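Local atomic coordinates of Exo-beta-1,3-glucanase (Streptomyces sp. SirexAA-E, PDB entry 4PEY), a protein that hydrolyses laminarin and laminarioligosaccharides as a secreted exo-beta-1,3-glucanase, releasing glucose and laminaribiose. Residues A[412-423]-A[435-446]. The protein carries 1 engineered substitution. Sequence-based numbering, arbitrary orientation.
Sequences WETNRADYGVHV and VEHFNKYDVQWS. With BGC (beta-D-glucopyranose), chain B.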
loop_
_atom_site.group_PDB
_atom_site.type_symbol
_atom_site.label_atom_id
_atom_site.label_comp_id
_atom_site.label_asym_id
_atom_site.label_seq_id
_atom_site.Cartn_x
_atom_site.Cartn_y
_atom_site.Cartn_z
ATOM N N TRP A 412 -21.772 -4.190 10.208
ATOM C CA TRP A 412 -22.275 -4.394 8.854
ATOM C C TRP A 412 -22.939 -3.127 8.300
ATOM O O TRP A 412 -22.821 -2.813 7.116
ATOM C CB TRP A 412 -23.254 -5.573 8.833
ATOM C CG TRP A 412 -23.734 -5.944 7.459
ATOM C CD1 TRP A 412 -25.015 -5.869 6.992
ATOM C CD2 TRP A 412 -22.943 -6.445 6.373
ATOM N NE1 TRP A 412 -25.073 -6.292 5.692
ATOM C CE2 TRP A 412 -23.816 -6.643 5.280
ATOM C CE3 TRP A 412 -21.584 -6.744 6.219
ATOM C CZ2 TRP A 412 -23.376 -7.130 4.046
ATOM C CZ3 TRP A 412 -21.147 -7.232 4.988
ATOM C CH2 TRP A 412 -22.041 -7.422 3.921
ATOM N N GLU A 413 -23.625 -2.393 9.166
ATOM C CA GLU A 413 -24.155 -1.108 8.741
ATOM C C GLU A 413 -23.353 0.058 9.326
ATOM O O GLU A 413 -23.177 1.066 8.654
ATOM C CB GLU A 413 -25.641 -0.993 9.097
ATOM C CG GLU A 413 -26.553 -1.768 8.129
ATOM C CD GLU A 413 -26.227 -1.502 6.651
ATOM O OE1 GLU A 413 -26.531 -0.394 6.146
ATOM O OE2 GLU A 413 -25.661 -2.408 5.990
ATOM N N THR A 414 -22.815 -0.094 10.533
ATOM C CA THR A 414 -22.090 0.995 11.200
ATOM C C THR A 414 -20.913 1.548 10.386
ATOM O O THR A 414 -20.751 2.773 10.293
ATOM C CB THR A 414 -21.594 0.545 12.586
ATOM O OG1 THR A 414 -22.723 0.126 13.365
ATOM C CG2 THR A 414 -20.877 1.682 13.316
ATOM N N ASN A 415 -20.108 0.676 9.783
ATOM C CA ASN A 415 -19.093 1.172 8.854
ATOM C C ASN A 415 -19.249 0.556 7.463
ATOM O O ASN A 415 -18.277 0.149 6.822
ATOM C CB ASN A 415 -17.655 0.974 9.401
ATOM C CG ASN A 415 -17.173 -0.478 9.393
ATOM O OD1 ASN A 415 -17.938 -1.409 9.619
ATOM N ND2 ASN A 415 -15.863 -0.659 9.170
ATOM N N ARG A 416 -20.486 0.533 6.979
ATOM C CA ARG A 416 -20.772 0.068 5.632
ATOM C C ARG A 416 -19.907 0.781 4.596
ATOM O O ARG A 416 -19.777 2.013 4.627
ATOM C CB ARG A 416 -22.247 0.285 5.304
ATOM C CG ARG A 416 -22.600 -0.071 3.878
ATOM C CD ARG A 416 -24.067 0.168 3.597
ATOM N NE ARG A 416 -24.385 -0.132 2.211
ATOM C CZ ARG A 416 -25.587 0.032 1.674
ATOM N NH1 ARG A 416 -25.791 -0.267 0.395
ATOM N NH2 ARG A 416 -26.585 0.495 2.417
ATOM N N ALA A 417 -19.324 0.006 3.690
ATOM C CA ALA A 417 -18.562 0.541 2.567
ATOM C C ALA A 417 -18.701 -0.468 1.432
ATOM O O ALA A 417 -18.081 -1.533 1.467
ATOM C CB ALA A 417 -17.090 0.777 2.946
ATOM N N ASP A 418 -19.555 -0.163 0.459
ATOM C CA ASP A 418 -19.913 -1.153 -0.552
ATOM C C ASP A 418 -18.760 -1.501 -1.492
ATOM O O ASP A 418 -18.525 -2.672 -1.770
ATOM C CB ASP A 418 -21.115 -0.677 -1.377
ATOM C CG ASP A 418 -22.446 -0.908 -0.670
ATOM O OD1 ASP A 418 -22.473 -1.618 0.360
ATOM O OD2 ASP A 418 -23.474 -0.394 -1.164
ATOM N N TYR A 419 -18.047 -0.492 -1.987
ATOM C CA TYR A 419 -17.076 -0.705 -3.064
ATOM C C TYR A 419 -15.704 -0.148 -2.688
ATOM O O TYR A 419 -15.594 0.982 -2.204
ATOM C CB TYR A 419 -17.561 -0.048 -4.358
ATOM C CG TYR A 419 -18.973 -0.430 -4.754
ATOM C CD1 TYR A 419 -19.256 -1.687 -5.270
ATOM C CD2 TYR A 419 -20.018 0.470 -4.611
ATOM C CE1 TYR A 419 -20.551 -2.044 -5.638
ATOM C CE2 TYR A 419 -21.313 0.129 -4.977
ATOM C CZ TYR A 419 -21.574 -1.125 -5.494
ATOM O OH TYR A 419 -22.859 -1.455 -5.847
ATOM N N GLY A 420 -14.659 -0.934 -2.922
ATOM C CA GLY A 420 -13.310 -0.505 -2.588
ATOM C C GLY A 420 -12.694 0.351 -3.678
ATOM O O GLY A 420 -12.629 1.571 -3.561
ATOM N N VAL A 421 -12.253 -0.297 -4.754
ATOM C CA VAL A 421 -11.628 0.383 -5.882
ATOM C C VAL A 421 -12.427 0.120 -7.149
ATOM O O VAL A 421 -12.819 -1.021 -7.418
ATOM C CB VAL A 421 -10.166 -0.087 -6.088
ATOM C CG1 VAL A 421 -9.525 0.608 -7.292
ATOM C CG2 VAL A 421 -9.336 0.141 -4.819
ATOM N N HIS A 422 -12.675 1.172 -7.924
ATOM C CA HIS A 422 -13.334 1.027 -9.213
ATOM C C HIS A 422 -12.435 1.656 -10.272
ATOM O O HIS A 422 -12.218 2.870 -10.254
ATOM C CB HIS A 422 -14.715 1.686 -9.207
ATOM C CG HIS A 422 -15.509 1.427 -10.449
ATOM N ND1 HIS A 422 -16.661 2.118 -10.762
ATOM C CD2 HIS A 422 -15.313 0.545 -11.458
ATOM C CE1 HIS A 422 -17.144 1.666 -11.907
ATOM N NE2 HIS A 422 -16.345 0.711 -12.348
ATOM N N VAL A 423 -11.883 0.832 -11.163
ATOM C CA VAL A 423 -11.017 1.335 -12.234
ATOM C C VAL A 423 -11.813 1.484 -13.522
ATOM O O VAL A 423 -12.275 0.495 -14.100
ATOM C CB VAL A 423 -9.809 0.414 -12.506
ATOM C CG1 VAL A 423 -8.962 0.989 -13.648
ATOM C CG2 VAL A 423 -8.962 0.248 -11.254
ATOM N N VAL A 435 -6.923 -4.981 -0.964
ATOM C CA VAL A 435 -8.258 -4.403 -0.768
ATOM C C VAL A 435 -9.122 -5.386 0.009
ATOM O O VAL A 435 -9.234 -6.548 -0.396
ATOM C CB VAL A 435 -8.953 -4.060 -2.117
ATOM C CG1 VAL A 435 -10.271 -3.316 -1.869
ATOM C CG2 VAL A 435 -8.038 -3.225 -3.011
ATOM N N GLU A 436 -9.729 -4.939 1.113
ATOM C CA GLU A 436 -10.395 -5.874 2.042
ATOM C C GLU A 436 -11.687 -5.407 2.698
ATOM O O GLU A 436 -11.800 -4.248 3.119
ATOM C CB GLU A 436 -9.457 -6.249 3.190
ATOM C CG GLU A 436 -8.067 -6.716 2.812
ATOM C CD GLU A 436 -7.325 -7.155 4.044
ATOM O OE1 GLU A 436 -6.919 -6.263 4.827
ATOM O OE2 GLU A 436 -7.209 -8.387 4.262
ATOM N N HIS A 437 -12.629 -6.353 2.792
ATOM C CA HIS A 437 -13.787 -6.354 3.696
ATOM C C HIS A 437 -14.995 -5.527 3.242
ATOM O O HIS A 437 -15.909 -5.303 4.037
ATOM C CB HIS A 437 -13.389 -5.899 5.112
ATOM C CG HIS A 437 -12.214 -6.630 5.691
ATOM N ND1 HIS A 437 -12.122 -8.007 5.726
ATOM C CD2 HIS A 437 -11.079 -6.162 6.268
ATOM C CE1 HIS A 437 -10.978 -8.355 6.291
ATOM N NE2 HIS A 437 -10.325 -7.255 6.624
ATOM N N PHE A 438 -15.040 -5.118 1.975
ATOM C CA PHE A 438 -16.153 -4.291 1.499
ATOM C C PHE A 438 -17.465 -5.077 1.415
ATOM O O PHE A 438 -17.459 -6.309 1.279
ATOM C CB PHE A 438 -15.759 -3.641 0.167
ATOM C CG PHE A 438 -14.705 -2.612 0.367
ATOM C CD1 PHE A 438 -15.052 -1.290 0.614
ATOM C CD2 PHE A 438 -13.369 -2.986 0.467
ATOM C CE1 PHE A 438 -14.081 -0.349 0.894
ATOM C CE2 PHE A 438 -12.396 -2.055 0.760
ATOM C CZ PHE A 438 -12.750 -0.731 0.979
ATOM N N ASN A 439 -18.588 -4.377 1.562
ATOM C CA ASN A 439 -19.879 -5.070 1.601
ATOM C C ASN A 439 -20.242 -5.681 0.247
ATOM O O ASN A 439 -20.963 -6.680 0.196
ATOM C CB ASN A 439 -21.016 -4.135 2.063
ATOM C CG ASN A 439 -20.823 -3.607 3.480
ATOM O OD1 ASN A 439 -19.867 -2.884 3.759
ATOM N ND2 ASN A 439 -21.765 -3.921 4.369
ATOM N N LYS A 440 -19.752 -5.082 -0.839
ATOM C CA LYS A 440 -20.002 -5.603 -2.183
ATOM C C LYS A 440 -18.674 -5.893 -2.899
ATOM O O LYS A 440 -17.842 -6.613 -2.345
ATOM C CB LYS A 440 -20.904 -4.638 -2.959
ATOM C CG LYS A 440 -22.251 -4.456 -2.243
ATOM C CD LYS A 440 -23.274 -3.699 -3.059
ATOM C CE LYS A 440 -24.590 -3.593 -2.287
ATOM N NZ LYS A 440 -25.165 -4.937 -1.970
ATOM N N TYR A 441 -18.471 -5.380 -4.114
ATOM C CA TYR A 441 -17.238 -5.670 -4.850
ATOM C C TYR A 441 -16.042 -4.918 -4.277
ATOM O O TYR A 441 -16.008 -3.683 -4.312
ATOM C CB TYR A 441 -17.357 -5.287 -6.332
ATOM C CG TYR A 441 -18.391 -6.029 -7.141
ATOM C CD1 TYR A 441 -18.300 -7.401 -7.342
ATOM C CD2 TYR A 441 -19.432 -5.346 -7.755
ATOM C CE1 TYR A 441 -19.238 -8.077 -8.110
ATOM C CE2 TYR A 441 -20.365 -6.007 -8.525
ATOM C CZ TYR A 441 -20.268 -7.375 -8.695
ATOM O OH TYR A 441 -21.204 -8.032 -9.466
ATOM N N ASP A 442 -15.034 -5.641 -3.799
ATOM C CA ASP A 442 -13.834 -4.965 -3.311
ATOM C C ASP A 442 -13.132 -4.222 -4.448
ATOM O O ASP A 442 -12.784 -3.056 -4.291
ATOM C CB ASP A 442 -12.899 -5.963 -2.635
ATOM C CG ASP A 442 -13.619 -6.811 -1.611
ATOM O OD1 ASP A 442 -14.355 -7.729 -2.036
ATOM O OD2 ASP A 442 -13.469 -6.558 -0.387
ATOM N N VAL A 443 -12.939 -4.891 -5.583
ATOM C CA VAL A 443 -12.376 -4.257 -6.773
ATOM C C VAL A 443 -13.270 -4.536 -7.972
ATOM O O VAL A 443 -13.685 -5.683 -8.189
ATOM C CB VAL A 443 -10.935 -4.763 -7.077
ATOM C CG1 VAL A 443 -10.426 -4.215 -8.415
ATOM C CG2 VAL A 443 -9.986 -4.373 -5.949
ATOM N N GLN A 444 -13.570 -3.480 -8.725
ATOM C CA GLN A 444 -14.262 -3.619 -9.993
ATOM C C GLN A 444 -13.432 -2.931 -11.076
ATOM O O GLN A 444 -12.925 -1.832 -10.879
ATOM C CB GLN A 444 -15.672 -3.023 -9.916
ATOM C CG GLN A 444 -16.451 -3.124 -11.217
ATOM C CD GLN A 444 -17.902 -2.699 -11.074
ATOM O OE1 GLN A 444 -18.292 -2.095 -10.075
ATOM N NE2 GLN A 444 -18.710 -3.014 -12.080
ATOM N N TRP A 445 -13.283 -3.601 -12.212
ATOM C CA TRP A 445 -12.470 -3.077 -13.302
ATOM C C TRP A 445 -13.328 -2.985 -14.550
ATOM O O TRP A 445 -13.774 -4.010 -15.071
ATOM C CB TRP A 445 -11.250 -3.973 -13.546
ATOM C CG TRP A 445 -10.029 -3.240 -14.023
ATOM C CD1 TRP A 445 -9.858 -2.610 -15.231
ATOM C CD2 TRP A 445 -8.800 -3.082 -13.309
ATOM N NE1 TRP A 445 -8.597 -2.066 -15.305
ATOM C CE2 TRP A 445 -7.925 -2.343 -14.141
ATOM C CE3 TRP A 445 -8.352 -3.494 -12.050
ATOM C CZ2 TRP A 445 -6.626 -2.006 -13.751
ATOM C CZ3 TRP A 445 -7.052 -3.159 -11.660
ATOM C CH2 TRP A 445 -6.205 -2.423 -12.513
ATOM N N SER A 446 -13.570 -1.753 -15.001
ATOM C CA SER A 446 -14.439 -1.476 -16.140
ATOM C C SER A 446 -13.647 -0.975 -17.341
ATOM O O SER A 446 -14.127 -1.016 -18.473
ATOM C CB SER A 446 -15.499 -0.438 -15.765
ATOM O OG SER A 446 -16.270 -0.877 -14.656
HETATM C C2 BGC B . -6.796 -9.239 7.633
HETATM C C3 BGC B . -6.788 -7.792 8.116
HETATM C C4 BGC B . -7.358 -7.719 9.524
HETATM C C5 BGC B . -6.574 -8.642 10.441
HETATM C C6 BGC B . -7.097 -8.564 11.868
HETATM C C1 BGC B . -6.216 -10.198 8.675
HETATM O O2 BGC B . -6.068 -9.329 6.416
HETATM O O3 BGC B . -7.576 -6.997 7.256
HETATM O O4 BGC B . -7.326 -6.396 10.004
HETATM O O5 BGC B . -6.735 -9.960 9.971
HETATM O O6 BGC B . -8.367 -9.172 11.933
HETATM O O HOH W 1 -15.433 -1.785 -6.326
#
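V423 makes a CH-pi contact over one face of the W445 indole: its CB sits 3.7 Å from the centroid of the five-membered ring, 10° off the normal, and both methyls reach the same ring face. Replacing W445 by an alanine would probably leave V423 without this cover and open a gap beside Y480. F438 provides the second tight spot, its ring receiving the CA of G420 in another CH-pi contact, 3.5 Å from the centroid, while A417 O meets its edge.

N439 fills the join between the two loops. With CG beside its backbone N (chi1 -62°), the amide reaches back to 412-417: OD1 accepts from A417 N at 2.9 Å, met from above the carbonyl plane, and ND2 lies over the W412 ring while donating in plane to a lone pair of W412 O (3.1 Å). N439 N donates to A417 O, so residue N439 is held by three hydrogen bonds, two through its amide and one through its backbone N.

The outer side is looser: R416 and K440 are partly exposed, and R416 adopts two conformers. R416 holds D418 side-on through NE and NH1, whereas the K440 chain runs alongside D418 without ionic contact, its NZ bonding Y477 instead. Firmer on this partly exposed face is H422 NE2, donating to S446 OG at 2.8 Å in the ring plane; D483 also binds that hydroxyl.

Strands 421-423 and 443-445 run 6° from parallel, their axes approaching to 4.8 Å, in register from V421-V443 to V423-W445. Stacked parallel strands from successive turns, with glucose-binding E436 and H437 at the end of strand 429-436 and in the turn that follows, are the hallmark of the GH55 right-handed beta-helix.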